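Local coordinates for protein class D beta-lactamase (PDB 4IED) that probably hydrolyses the amide bond of beta-lactam antibiotics, turning them into substituted beta-amino acids, and so confers resistance to these drugs, at residues Asn15-Glu20 / Arg244-Asn249; Asn28-Val33 / Asp47-Arg52; Asp35-Lys40 / Ser218-Ser223; Leu130-Lys135 / Met155-Leu160; Asn162-Ser167 / Glu177-Ile182. All blocks are in the same frame, centred on the assembly; numbering follows the deposited sequence. Where two conformers were deposited one is given.

Interaction 1: residues Asn15-Glu20 / Arg244-Asn249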
# COMPACT_ATOMS: atom_id res chain seq x y z
N ASN A 15 11.59 18.19 4.66
CA ASN A 15 11.09 18.31 6.02
C ASN A 15 12.23 17.94 6.99
O ASN A 15 12.83 16.87 6.92
CB ASN A 15 9.85 17.39 6.20
CG ASN A 15 9.28 17.47 7.60
OD1 ASN A 15 9.85 16.89 8.52
ND2 ASN A 15 8.19 18.25 7.80
N GLN A 16 12.52 18.84 7.86
CA GLN A 16 13.67 18.70 8.73
C GLN A 16 13.46 17.64 9.78
O GLN A 16 14.40 17.00 10.16
CB GLN A 16 14.03 20.09 9.30
CG GLN A 16 14.66 21.02 8.25
CD GLN A 16 15.86 20.37 7.48
OE1 GLN A 16 16.99 20.15 8.03
NE2 GLN A 16 15.61 20.05 6.20
N PHE A 17 12.24 17.49 10.29
CA PHE A 17 11.99 16.41 11.23
C PHE A 17 12.12 15.03 10.56
O PHE A 17 12.77 14.11 11.09
CB PHE A 17 10.60 16.55 11.87
CG PHE A 17 10.41 15.63 13.02
CD1 PHE A 17 11.22 15.76 14.13
CD2 PHE A 17 9.57 14.58 12.95
CE1 PHE A 17 11.13 14.90 15.16
CE2 PHE A 17 9.44 13.73 14.01
CZ PHE A 17 10.28 13.85 15.06
N MET A 18 11.61 14.89 9.37
CA MET A 18 11.84 13.61 8.69
C MET A 18 13.35 13.33 8.52
O MET A 18 13.83 12.21 8.69
CB MET A 18 11.18 13.61 7.33
CG MET A 18 9.69 13.69 7.33
SD MET A 18 9.04 13.63 5.67
CE MET A 18 7.30 13.65 6.02
N LYS A 19 14.09 14.35 8.07
CA LYS A 19 15.55 14.21 7.94
C LYS A 19 16.21 13.71 9.23
O LYS A 19 17.01 12.78 9.18
CB LYS A 19 16.13 15.55 7.46
CG LYS A 19 17.64 15.50 7.33
CD LYS A 19 18.13 16.84 6.92
CE LYS A 19 19.65 16.76 6.85
NZ LYS A 19 20.29 17.95 6.30
N GLU A 20 15.83 14.29 10.36
CA GLU A 20 16.42 13.91 11.64
C GLU A 20 16.11 12.45 11.97
O GLU A 20 17.03 11.74 12.43
CB GLU A 20 16.00 14.77 12.81
CG GLU A 20 16.21 14.07 14.19
CD GLU A 20 17.59 13.37 14.53
OE1 GLU A 20 17.63 12.82 15.67
OE2 GLU A 20 18.66 13.33 13.78
N ARG A 244 4.61 6.83 12.28
CA ARG A 244 3.92 7.29 13.52
C ARG A 244 4.70 8.36 14.20
O ARG A 244 4.14 9.28 14.79
CB ARG A 244 3.69 6.06 14.41
CG ARG A 244 2.59 5.15 13.98
CD ARG A 244 2.39 3.92 14.85
NE ARG A 244 1.18 3.21 14.51
CZ ARG A 244 0.01 3.47 15.06
NH1 ARG A 244 -0.18 4.44 15.92
NH2 ARG A 244 -1.04 2.74 14.65
N GLU A 245 6.05 8.34 14.17
CA GLU A 245 6.82 9.36 14.89
C GLU A 245 6.56 10.71 14.22
O GLU A 245 6.39 11.73 14.89
CB GLU A 245 8.33 8.97 14.92
CG GLU A 245 8.62 7.88 15.96
CD GLU A 245 10.07 7.47 16.17
OE1 GLU A 245 10.95 8.37 16.14
OE2 GLU A 245 10.25 6.22 16.48
N TYR A 246 6.53 10.77 12.89
CA TYR A 246 6.25 12.03 12.22
C TYR A 246 4.84 12.51 12.58
O TYR A 246 4.64 13.71 12.89
CB TYR A 246 6.35 11.85 10.68
CG TYR A 246 5.85 13.07 9.91
CD1 TYR A 246 6.65 14.15 9.79
CD2 TYR A 246 4.59 13.11 9.36
CE1 TYR A 246 6.27 15.34 9.16
CE2 TYR A 246 4.15 14.31 8.75
CZ TYR A 246 5.00 15.39 8.63
OH TYR A 246 4.63 16.56 7.98
N PHE A 247 3.84 11.64 12.50
CA PHE A 247 2.46 12.09 12.78
C PHE A 247 2.22 12.43 14.26
O PHE A 247 1.37 13.28 14.54
CB PHE A 247 1.44 11.14 12.22
CG PHE A 247 1.30 11.24 10.73
CD1 PHE A 247 0.71 12.39 10.16
CD2 PHE A 247 1.65 10.21 9.91
CE1 PHE A 247 0.63 12.55 8.85
CE2 PHE A 247 1.54 10.38 8.52
CZ PHE A 247 0.98 11.52 8.01
N LYS A 248 3.06 11.91 15.16
CA LYS A 248 2.98 12.33 16.57
C LYS A 248 3.62 13.73 16.67
O LYS A 248 3.05 14.62 17.40
CB LYS A 248 3.71 11.33 17.45
CG LYS A 248 2.83 10.08 17.73
CD LYS A 248 3.44 9.01 18.58
CE LYS A 248 4.73 8.35 18.03
NZ LYS A 248 5.33 7.47 19.03
N ASN A 249 4.72 14.01 15.96
CA ASN A 249 5.39 15.32 15.95
C ASN A 249 4.47 16.48 15.52
O ASN A 249 4.55 17.57 16.04
CB ASN A 249 6.60 15.28 15.01
CG ASN A 249 7.39 16.58 15.02
OD1 ASN A 249 7.42 17.33 14.04
ND2 ASN A 249 8.07 16.82 16.08
O HOH W 1 7.44 18.60 11.04
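The side-chain amide of Asn249 lies flat on one face of the Phe17 ring, its CG 3.5 Å above the ring plane and over the centre, with the two planes only 7° apart. Asn249 CB comes to 3.4 Å from Phe17 CE2, and at the ring edge sits the backbone CA of Tyr246. Phe17 CG stands anti to the backbone N (chi1 -169°), on the side of helix 238-249. An amide suits this exposed place because its flat face can cover an aromatic ring while its polar atoms still reach water: Asn249 OD1 accepts from a water that is also weakly bonded to Asn15 ND2. The Tyr246 ring takes the methyl of Met18 on one face, a CH-pi contact with CE 3.8 Å from the ring centroid, and SD adds an oblique Met-aromatic approach. At the edge of the same ring lies Asn15 ND2, which also bonds Asp42. Asn15 itself is the N-cap of helix 16-25, OD1 accepting from Met18 N at 2.8 Å in a nearly straight bond. The two segments run roughly antiparallel (143°), pairing the N- and C-terminal helices on one face of the sheet, as in the alpha/beta domain of serine beta-lactamases.

Interaction 2: residues Asn28-Val33 / Asp47-Arg52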
# COMPACT_ATOMS: atom_id res chain seq x y z
N ASN A 28 18.29 4.34 4.97
CA ASN A 28 18.20 4.88 3.63
C ASN A 28 16.78 4.68 3.12
O ASN A 28 16.24 3.59 3.19
CB ASN A 28 19.16 4.18 2.71
CG ASN A 28 20.58 4.39 3.11
OD1 ASN A 28 21.40 3.47 2.99
ND2 ASN A 28 20.91 5.58 3.63
N GLY A 29 16.16 5.77 2.67
CA GLY A 29 14.82 5.66 2.12
C GLY A 29 14.27 7.02 1.77
O GLY A 29 14.97 7.99 1.60
N THR A 30 12.93 7.05 1.61
CA THR A 30 12.24 8.24 1.29
C THR A 30 10.89 8.24 2.03
O THR A 30 10.35 7.17 2.39
CB THR A 30 11.94 8.28 -0.25
OG1 THR A 30 11.34 9.57 -0.58
CG2 THR A 30 11.01 7.13 -0.76
N PHE A 31 10.33 9.44 2.21
CA PHE A 31 9.03 9.56 2.88
C PHE A 31 8.34 10.80 2.31
O PHE A 31 8.93 11.86 2.18
CB PHE A 31 9.34 9.72 4.36
CG PHE A 31 8.13 9.71 5.36
CD1 PHE A 31 6.88 9.32 5.02
CD2 PHE A 31 8.35 10.19 6.67
CE1 PHE A 31 5.88 9.33 5.97
CE2 PHE A 31 7.31 10.26 7.61
CZ PHE A 31 6.12 9.83 7.20
N VAL A 32 7.09 10.63 1.87
CA VAL A 32 6.25 11.70 1.39
C VAL A 32 4.97 11.71 2.14
O VAL A 32 4.35 10.69 2.28
CB VAL A 32 5.94 11.48 -0.12
CG1 VAL A 32 5.13 12.60 -0.68
CG2 VAL A 32 7.25 11.34 -0.87
N VAL A 33 4.58 12.91 2.55
CA VAL A 33 3.27 13.15 3.13
C VAL A 33 2.61 14.30 2.36
O VAL A 33 3.20 15.35 2.22
CB VAL A 33 3.30 13.46 4.62
CG1 VAL A 33 1.88 13.86 5.13
CG2 VAL A 33 3.94 12.32 5.42
N ASP A 47 14.60 12.75 -4.74
CA ASP A 47 14.93 11.93 -5.89
C ASP A 47 14.46 10.51 -5.69
O ASP A 47 13.82 9.91 -6.60
CB ASP A 47 16.42 11.91 -6.18
CG ASP A 47 16.92 13.18 -6.86
OD1 ASP A 47 16.10 14.08 -7.25
OD2 ASP A 47 18.15 13.29 -6.93
N ARG A 48 14.65 9.98 -4.46
CA ARG A 48 14.07 8.64 -4.25
C ARG A 48 12.54 8.69 -4.14
O ARG A 48 11.91 7.71 -4.50
CB ARG A 48 14.73 8.01 -3.03
CG ARG A 48 14.26 6.60 -2.77
CD ARG A 48 15.05 5.95 -1.68
NE ARG A 48 14.46 4.66 -1.31
CZ ARG A 48 15.14 3.57 -0.92
NH1 ARG A 48 16.44 3.52 -0.85
NH2 ARG A 48 14.41 2.52 -0.57
N ALA A 49 11.96 9.77 -3.67
CA ALA A 49 10.48 9.88 -3.65
C ALA A 49 9.91 9.73 -5.02
O ALA A 49 8.85 9.19 -5.16
CB ALA A 49 10.07 11.19 -3.07
N ASN A 50 10.68 10.10 -6.05
CA ASN A 50 10.20 9.95 -7.48
C ASN A 50 10.73 8.67 -8.12
O ASN A 50 10.47 8.45 -9.36
CB ASN A 50 10.63 11.17 -8.25
CG ASN A 50 9.89 12.39 -7.84
OD1 ASN A 50 10.46 13.45 -7.51
ND2 ASN A 50 8.60 12.27 -7.88
N GLU A 51 11.48 7.81 -7.41
CA GLU A 51 12.00 6.61 -8.01
C GLU A 51 11.04 5.47 -7.82
O GLU A 51 10.51 5.22 -6.75
CB GLU A 51 13.35 6.19 -7.32
CG GLU A 51 13.99 4.93 -7.87
CD GLU A 51 15.34 4.65 -7.35
OE1 GLU A 51 15.78 5.38 -6.43
OE2 GLU A 51 15.93 3.66 -7.93
N ARG A 52 10.77 4.77 -8.90
CA ARG A 52 9.83 3.69 -8.92
C ARG A 52 10.48 2.37 -8.45
O ARG A 52 11.60 2.03 -8.87
CB ARG A 52 9.25 3.46 -10.32
CG ARG A 52 8.39 4.60 -10.79
CD ARG A 52 7.87 4.26 -12.15
NE ARG A 52 6.83 5.19 -12.61
CZ ARG A 52 6.49 5.33 -13.86
NH1 ARG A 52 7.14 4.76 -14.86
NH2 ARG A 52 5.46 6.11 -14.17
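Arg48 runs over the start of strand 29-35, from Thr30 back toward Asn28, with its chain extended from CG to NE; its near half meets Thr30 and its far half Gly29. CB lies 3.9 Å from Thr30 CB, and CG 3.8 Å from the same Thr30 atom. CD and NE then pass on to Gly29, where NE comes within 3.6 Å of Gly29 CA. At the tip, Gly29 CA sits 3.6 Å above one face of the guanidinium, offset toward its rim, with Asn28 O over the same face. Glycine suits the almost fully extended backbone here (phi 175°, psi -163°), and its CA is what the guanidinium covers. The polar ends bind elsewhere: NE donates to Asn227 and NH1 forms a salt bridge with Asp229, both on the neighbouring strand 221-229. The short helix 46-49, entered straight after the hairpin of strands 29-35 and 40-44, is thus laid over the central beta sheet of the beta-lactamase fold. The small Ala49 packs its CB 3.6 Å from Val32 CG2 and 3.2 Å from Thr30 OG1. That hydroxyl, anti to the backbone N (chi1 -175°), finds polar partners in the backbone carbonyls of Tyr44 and Asn45, while Val32 also meets helix 154-165.

Interaction 3: residues Asp35-Lys40 / Ser218-Ser223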
# COMPACT_ATOMS: atom_id res chain seq x y z
N ASP A 35 -0.51 16.85 2.49
CA ASP A 35 -1.52 17.51 3.34
C ASP A 35 -2.57 18.14 2.46
O ASP A 35 -2.27 19.11 1.78
CB ASP A 35 -0.73 18.54 4.17
CG ASP A 35 -1.59 19.45 5.06
OD1 ASP A 35 -2.82 19.69 4.73
OD2 ASP A 35 -1.02 20.05 6.00
N LEU A 36 -3.74 17.52 2.47
CA LEU A 36 -4.83 17.93 1.54
C LEU A 36 -5.26 19.38 1.82
O LEU A 36 -5.42 20.21 0.90
CB LEU A 36 -6.04 17.01 1.67
CG LEU A 36 -7.25 17.42 0.84
CD1 LEU A 36 -6.99 17.42 -0.65
CD2 LEU A 36 -8.38 16.50 1.19
N LYS A 37 -5.54 19.71 3.07
CA LYS A 37 -6.11 21.01 3.43
C LYS A 37 -5.22 22.19 2.95
O LYS A 37 -5.64 23.24 2.46
CB LYS A 37 -6.39 21.07 4.92
CG LYS A 37 -7.10 22.26 5.43
CD LYS A 37 -7.22 22.21 6.97
CE LYS A 37 -7.81 23.41 7.50
NZ LYS A 37 -7.89 23.43 8.98
N ASN A 38 -3.92 21.98 3.09
CA ASN A 38 -2.87 22.91 2.65
C ASN A 38 -2.25 22.68 1.30
O ASN A 38 -1.42 23.51 0.88
CB ASN A 38 -1.75 23.00 3.69
CG ASN A 38 -2.25 23.55 4.99
OD1 ASN A 38 -2.71 24.73 5.07
ND2 ASN A 38 -2.17 22.72 6.03
N ASP A 39 -2.71 21.65 0.62
CA ASP A 39 -2.25 21.28 -0.70
C ASP A 39 -0.77 21.30 -0.82
O ASP A 39 -0.16 22.00 -1.72
CB ASP A 39 -2.91 22.18 -1.79
CG ASP A 39 -2.57 21.69 -3.22
OD1 ASP A 39 -2.24 20.49 -3.44
OD2 ASP A 39 -2.56 22.64 -4.12
N LYS A 40 -0.10 20.57 0.04
CA LYS A 40 1.36 20.66 0.02
C LYS A 40 1.95 19.33 0.46
O LYS A 40 1.32 18.49 1.11
CB LYS A 40 1.84 21.73 0.93
CG LYS A 40 1.53 21.38 2.38
CD LYS A 40 2.01 22.44 3.35
CE LYS A 40 2.62 23.65 2.62
NZ LYS A 40 3.50 24.60 3.39
N SER A 218 -10.63 15.38 11.65
CA SER A 218 -11.91 16.03 11.53
C SER A 218 -11.96 16.99 10.36
O SER A 218 -13.05 17.30 9.85
CB SER A 218 -12.25 16.79 12.85
OG SER A 218 -11.32 17.84 13.04
N ASP A 219 -10.81 17.51 9.92
CA ASP A 219 -10.80 18.47 8.83
C ASP A 219 -9.65 18.38 7.85
O ASP A 219 -9.47 19.27 7.04
CB ASP A 219 -10.95 19.91 9.25
CG ASP A 219 -9.72 20.42 9.98
OD1 ASP A 219 -8.82 19.56 10.28
OD2 ASP A 219 -9.63 21.59 10.27
N ASN A 220 -8.94 17.26 7.83
CA ASN A 220 -7.88 17.07 6.89
C ASN A 220 -7.66 15.58 6.59
O ASN A 220 -8.24 14.69 7.21
CB ASN A 220 -6.59 17.68 7.48
CG ASN A 220 -5.59 18.12 6.44
OD1 ASN A 220 -5.73 17.81 5.26
ND2 ASN A 220 -4.57 18.92 6.88
N ILE A 221 -6.90 15.35 5.53
CA ILE A 221 -6.44 13.98 5.13
C ILE A 221 -4.99 14.10 4.76
O ILE A 221 -4.61 14.90 3.93
CB ILE A 221 -7.17 13.41 3.89
CG1 ILE A 221 -8.67 13.44 4.14
CG2 ILE A 221 -6.69 12.02 3.61
CD1 ILE A 221 -9.53 13.03 2.96
N TYR A 222 -4.16 13.25 5.43
CA TYR A 222 -2.71 13.18 5.19
C TYR A 222 -2.42 11.88 4.52
O TYR A 222 -2.54 10.84 5.15
CB TYR A 222 -1.93 13.30 6.51
CG TYR A 222 -2.26 14.51 7.33
CD1 TYR A 222 -3.36 14.46 8.20
CD2 TYR A 222 -1.48 15.67 7.30
CE1 TYR A 222 -3.72 15.51 9.00
CE2 TYR A 222 -1.93 16.77 8.05
CZ TYR A 222 -3.02 16.68 8.89
OH TYR A 222 -3.47 17.80 9.68
N SER A 223 -2.06 11.93 3.23
CA SER A 223 -1.76 10.69 2.51
C SER A 223 -0.24 10.51 2.55
O SER A 223 0.52 11.48 2.50
CB SER A 223 -2.18 10.80 1.08
OG SER A 223 -3.63 10.81 1.03
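Asn220 and Asp35 form the tight part of this contact, their side chains crossing at about a right angle. Asn220 ND2 donates to Asp35 OD1 (2.9 Å), while Asn38 N reaches the same oxygen from the opposite face of the carboxylate. Asn220 OD1 is likewise gripped twice, by Lys37 N at 2.9 Å and by Ile221 N, again from opposite faces. An asparagine suits this buried spot because one amide can donate and accept at once. Asp35 OD1 closes an Asx motif with Asn38 N in the turn between strands 29-35 and 40-44, which carries a G1 beta bulge; Asp35 also faces Tyr222 as an antiparallel, non-hydrogen-bonded pair, and Leu36 N bonds Ile221 O at 3.1 Å. Asp35 and Asn38 have been seen to bind magnesium in a crystal of this protein, though no ion is bound to them here, and Asn38 ND2 donates to Asp35 OD2. Toward solvent the contact thins to one long arm: exposed Lys37, extended beyond CG, carries NZ to a 2.8 Å salt bridge with Asp219 OD2.

Interaction 4: residues Leu130-Lys135 / Met155-Leu160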
# COMPACT_ATOMS: atom_id res chain seq x y z
N LEU A 130 -6.12 3.36 -13.39
CA LEU A 130 -5.43 3.99 -12.30
C LEU A 130 -4.20 4.79 -12.63
O LEU A 130 -3.65 5.49 -11.79
CB LEU A 130 -5.01 2.93 -11.26
CG LEU A 130 -6.12 2.23 -10.49
CD1 LEU A 130 -5.70 0.90 -9.92
CD2 LEU A 130 -6.81 3.13 -9.46
N ASN A 131 -3.69 4.62 -13.88
CA ASN A 131 -2.41 5.09 -14.28
C ASN A 131 -1.32 4.71 -13.21
O ASN A 131 -0.52 5.54 -12.80
CB ASN A 131 -2.37 6.58 -14.49
CG ASN A 131 -1.12 7.03 -15.20
OD1 ASN A 131 -0.60 6.33 -16.11
ND2 ASN A 131 -0.64 8.19 -14.82
N TYR A 132 -1.34 3.44 -12.78
CA TYR A 132 -0.58 2.92 -11.63
C TYR A 132 0.88 2.69 -12.00
O TYR A 132 1.24 1.72 -12.71
CB TYR A 132 -1.19 1.59 -11.12
CG TYR A 132 -0.58 1.08 -9.84
CD1 TYR A 132 0.58 0.38 -9.83
CD2 TYR A 132 -1.22 1.29 -8.58
CE1 TYR A 132 1.13 -0.03 -8.63
CE2 TYR A 132 -0.66 0.86 -7.42
CZ TYR A 132 0.53 0.19 -7.42
OH TYR A 132 1.05 -0.31 -6.26
N GLY A 133 1.78 3.54 -11.49
CA GLY A 133 3.17 3.35 -11.73
C GLY A 133 3.50 3.17 -13.19
O GLY A 133 2.97 3.87 -14.05
N ASN A 134 4.42 2.28 -13.51
CA ASN A 134 4.74 2.00 -14.90
C ASN A 134 3.75 1.12 -15.66
O ASN A 134 3.89 0.88 -16.88
CB ASN A 134 6.19 1.48 -15.05
CG ASN A 134 6.40 0.11 -14.43
OD1 ASN A 134 5.41 -0.58 -14.04
ND2 ASN A 134 7.70 -0.32 -14.36
N LYS A 135 2.78 0.58 -14.92
CA LYS A 135 1.68 -0.19 -15.56
C LYS A 135 2.21 -1.49 -16.25
O LYS A 135 1.55 -2.05 -17.13
CB LYS A 135 0.84 0.62 -16.53
CG LYS A 135 0.22 1.89 -15.96
CD LYS A 135 -0.15 2.93 -16.98
CE LYS A 135 1.01 3.80 -17.47
NZ LYS A 135 1.62 4.66 -16.45
N MET A 155 5.89 8.99 -4.47
CA MET A 155 5.08 10.16 -4.87
C MET A 155 3.82 9.66 -5.61
O MET A 155 2.71 10.19 -5.39
CB MET A 155 5.86 11.12 -5.80
CG MET A 155 5.24 12.47 -5.91
SD MET A 155 5.49 13.45 -4.43
CE MET A 155 7.14 13.80 -4.41
N GLU A 156 3.92 8.67 -6.47
CA GLU A 156 2.83 8.13 -7.21
C GLU A 156 1.87 7.47 -6.27
O GLU A 156 0.64 7.59 -6.48
CB GLU A 156 3.42 7.14 -8.27
CG GLU A 156 3.95 7.83 -9.51
CD GLU A 156 4.69 6.94 -10.42
OE1 GLU A 156 5.16 5.84 -10.13
OE2 GLU A 156 4.89 7.48 -11.59
N GLN A 157 2.35 6.72 -5.29
CA GLN A 157 1.45 6.05 -4.31
C GLN A 157 0.64 7.15 -3.59
O GLN A 157 -0.59 7.00 -3.43
CB GLN A 157 2.23 5.28 -3.30
CG GLN A 157 2.99 4.06 -3.85
CD GLN A 157 2.46 2.74 -3.42
OE1 GLN A 157 3.29 1.71 -3.25
NE2 GLN A 157 1.22 2.60 -3.25
N VAL A 158 1.26 8.21 -3.12
CA VAL A 158 0.58 9.28 -2.39
C VAL A 158 -0.50 9.89 -3.24
O VAL A 158 -1.59 10.19 -2.74
CB VAL A 158 1.63 10.30 -1.89
CG1 VAL A 158 0.90 11.56 -1.37
CG2 VAL A 158 2.46 9.69 -0.80
N LYS A 159 -0.22 10.14 -4.52
CA LYS A 159 -1.25 10.72 -5.40
C LYS A 159 -2.47 9.84 -5.49
O LYS A 159 -3.63 10.30 -5.36
CB LYS A 159 -0.65 11.07 -6.76
CG LYS A 159 0.34 12.23 -6.75
CD LYS A 159 0.86 12.73 -8.09
CE LYS A 159 2.00 13.79 -7.90
NZ LYS A 159 2.77 14.09 -9.19
N LEU A 160 -2.26 8.53 -5.64
CA LEU A 160 -3.34 7.60 -5.71
C LEU A 160 -4.15 7.52 -4.42
O LEU A 160 -5.39 7.43 -4.40
CB LEU A 160 -2.91 6.20 -6.08
CG LEU A 160 -2.59 5.90 -7.51
CD1 LEU A 160 -1.81 4.58 -7.60
CD2 LEU A 160 -3.81 5.91 -8.36
O HOH W 2 -0.21 0.43 -3.98
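Tyr132 and Leu160 meet at about a right angle, Leu160 CD1 coming obliquely to the ring at 3.5 Å from Tyr132 CD2. The other methyl, Leu160 CD2, turns to the end of helix 108-130, where it lies 3.5 Å from Leu130 O and 4.2 Å from Leu130 CD2. A forked leucine suits this place, since one branch serves the ring and the other the helix end. Although the Tyr132 CA-CB bond leads away from helix 154-165, CG anti to the backbone N (chi1 -172°) helps bring the ring back to it; Phe59 packs against the ring edge-to-face. The phenol and the amide of Gln157 cross obliquely, their planes 69° apart, and are joined by a water at the ring edge, 2.7 Å from Tyr132 OH and weakly bonded to Gln157 NE2. Glu156 reaches out extended beyond CG, placing OE1 3.6 Å from Gly133 CA. Gly133, with positive phi, suits the type II' turn from Tyr132 to Lys135, which follows the Schellman motif at Asn131. Lys135 NZ ties the turn together by donating to Asn131 OD1 and Gly133 O. Across the contact no direct hydrogen bond forms: the carboxylate of Glu156 is engaged by Ser153 N and Arg52, and Gln157 OE1 by Ser58. The two segments are therefore joined by apolar packing and one water bridge, the polar ends of Glu156 and Gln157 being held by neighbouring parts of the fold.

Interaction 5: residues Asn162-Ser167 / Glu177-Ile182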
# COMPACT_ATOMS: atom_id res chain seq x y z
N ASN A 162 -4.35 9.80 -1.98
CA ASN A 162 -5.11 11.04 -1.80
C ASN A 162 -6.46 10.95 -2.50
O ASN A 162 -7.52 11.32 -1.96
CB ASN A 162 -4.30 12.24 -2.28
CG ASN A 162 -5.16 13.51 -2.19
OD1 ASN A 162 -5.62 13.90 -1.14
ND2 ASN A 162 -5.35 14.06 -3.28
N LEU A 163 -6.46 10.44 -3.70
CA LEU A 163 -7.73 10.25 -4.46
C LEU A 163 -8.64 9.14 -3.84
O LEU A 163 -9.86 9.32 -3.69
CB LEU A 163 -7.46 9.99 -5.92
CG LEU A 163 -6.78 11.12 -6.66
CD1 LEU A 163 -6.27 10.62 -8.04
CD2 LEU A 163 -7.65 12.33 -6.74
N LEU A 164 -8.05 8.00 -3.56
CA LEU A 164 -8.81 6.90 -2.95
C LEU A 164 -9.52 7.35 -1.67
O LEU A 164 -10.68 7.04 -1.44
CB LEU A 164 -7.87 5.71 -2.60
CG LEU A 164 -8.55 4.50 -1.95
CD1 LEU A 164 -9.75 3.92 -2.75
CD2 LEU A 164 -7.55 3.40 -1.64
N SER A 165 -8.81 8.08 -0.82
CA SER A 165 -9.29 8.48 0.53
C SER A 165 -10.56 9.39 0.40
O SER A 165 -11.33 9.47 1.29
CB SER A 165 -8.21 9.25 1.28
OG SER A 165 -7.99 10.51 0.72
N GLN A 166 -10.69 10.04 -0.76
CA GLN A 166 -11.86 10.90 -1.07
C GLN A 166 -12.83 10.27 -2.09
O GLN A 166 -13.75 10.96 -2.60
CB GLN A 166 -11.27 12.15 -1.66
CG GLN A 166 -10.36 12.96 -0.72
CD GLN A 166 -9.80 14.16 -1.45
OE1 GLN A 166 -8.72 14.19 -2.07
NE2 GLN A 166 -10.66 15.16 -1.53
N SER A 167 -12.65 8.98 -2.37
CA SER A 167 -13.49 8.27 -3.36
C SER A 167 -13.48 9.02 -4.68
O SER A 167 -14.47 9.03 -5.41
CB SER A 167 -14.91 8.01 -2.83
OG SER A 167 -14.79 7.09 -1.71
N GLU A 177 -15.17 2.58 -1.16
CA GLU A 177 -15.53 2.55 0.30
C GLU A 177 -15.03 1.24 0.99
O GLU A 177 -14.56 1.24 2.10
CB GLU A 177 -17.06 2.72 0.50
CG GLU A 177 -17.44 3.18 1.90
CD GLU A 177 -16.78 4.59 2.18
OE1 GLU A 177 -16.65 5.45 1.25
OE2 GLU A 177 -16.57 4.85 3.34
N GLN A 178 -15.24 0.13 0.30
CA GLN A 178 -14.83 -1.16 0.77
C GLN A 178 -13.34 -1.22 0.97
O GLN A 178 -12.83 -1.69 2.02
CB GLN A 178 -15.29 -2.25 -0.14
CG GLN A 178 -16.73 -2.62 -0.04
CD GLN A 178 -17.05 -3.63 -1.05
OE1 GLN A 178 -16.72 -4.81 -0.96
NE2 GLN A 178 -17.64 -3.18 -2.12
N VAL A 179 -12.60 -0.64 0.02
CA VAL A 179 -11.16 -0.67 0.17
C VAL A 179 -10.70 0.22 1.34
O VAL A 179 -9.77 -0.10 2.10
CB VAL A 179 -10.46 -0.29 -1.18
CG1 VAL A 179 -8.92 -0.17 -0.96
CG2 VAL A 179 -10.76 -1.35 -2.23
N LYS A 180 -11.36 1.35 1.54
CA LYS A 180 -11.11 2.15 2.72
C LYS A 180 -11.43 1.35 3.98
O LYS A 180 -10.61 1.35 4.92
CB LYS A 180 -12.00 3.41 2.72
CG LYS A 180 -11.71 4.37 1.53
CD LYS A 180 -12.55 5.65 1.69
CE LYS A 180 -11.99 6.52 2.83
NZ LYS A 180 -12.79 7.76 3.03
N ASP A 181 -12.55 0.66 4.03
CA ASP A 181 -12.93 -0.01 5.25
C ASP A 181 -11.94 -1.12 5.63
O ASP A 181 -11.59 -1.30 6.79
CB ASP A 181 -14.30 -0.58 5.10
CG ASP A 181 -14.94 -0.91 6.43
OD1 ASP A 181 -15.32 0.04 7.18
OD2 ASP A 181 -15.16 -2.12 6.74
N ILE A 182 -11.49 -1.91 4.67
CA ILE A 182 -10.57 -3.04 4.95
C ILE A 182 -9.18 -2.65 5.35
O ILE A 182 -8.48 -3.47 5.93
CB ILE A 182 -10.52 -4.04 3.79
CG1 ILE A 182 -9.81 -3.49 2.56
CG2 ILE A 182 -11.97 -4.54 3.48
CD1 ILE A 182 -9.81 -4.33 1.32
O HOH W 3 -14.48 8.46 0.68
O HOH W 4 -17.00 5.82 -1.38
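A lysine ammonium binds a backbone carbonyl at the end of the opposing helix: Lys180 NZ donates to Ser165 O at 2.8 Å, tilted 30° from the carbonyl plane. The acceptor belongs to the last turn of helix 154-165, which closes in a Schellman motif with Ser167, at positive phi, as its C-prime residue. The last carbonyls of a helix tend to lack i+4 backbone partners and carry partial negative charge, so a cation there is probably favourable. Lys180, on helix 173-182, gets there by a bend at chi3 (73°) that turns CE toward the helix end, CE lying 3.4 Å from Ser165 O; CD passes 3.9 Å from Leu164 O. On the apolar side Leu164 and Val179 cross at about a right angle, CD2 of the leucine 3.9 Å from CG1 of the valine; such branched side chains fill the buried space between the helices, beside Trp214 and Thr64. The more exposed side is bridged by two waters, both bound to Ser167 OG, serine being small and able to donate and accept: one donates to it and accepts from Lys180 NZ, while the second accepts from Ser167 OG at 2.6 Å and donates to Glu177 OE1 at 2.7 Å.

Overall arrangement
Interactions 1, 2 and 3 gather round strand 29-35 and its turn. Interaction 1 spans nearly the whole chain and encloses the others, bringing the first and last helices to one face of the antiparallel sheet, where Met18, Tyr246 and Phe247 pack on Phe31 and Val33. Helix 46-49 of interaction 2 and helix 154-165 lie on the other face of the sheet. Interactions 2 and 3 meet at neighbouring strands 29-35 and 221-229, their segments alternating along the chain. Interactions 4 and 5 share helix 154-165, with centres about 15 Å apart; the Arg52-Glu156 salt bridge links interactions 2 and 4. The sheet and helix 154-165 thus connect the chain's ends to the all-helical region.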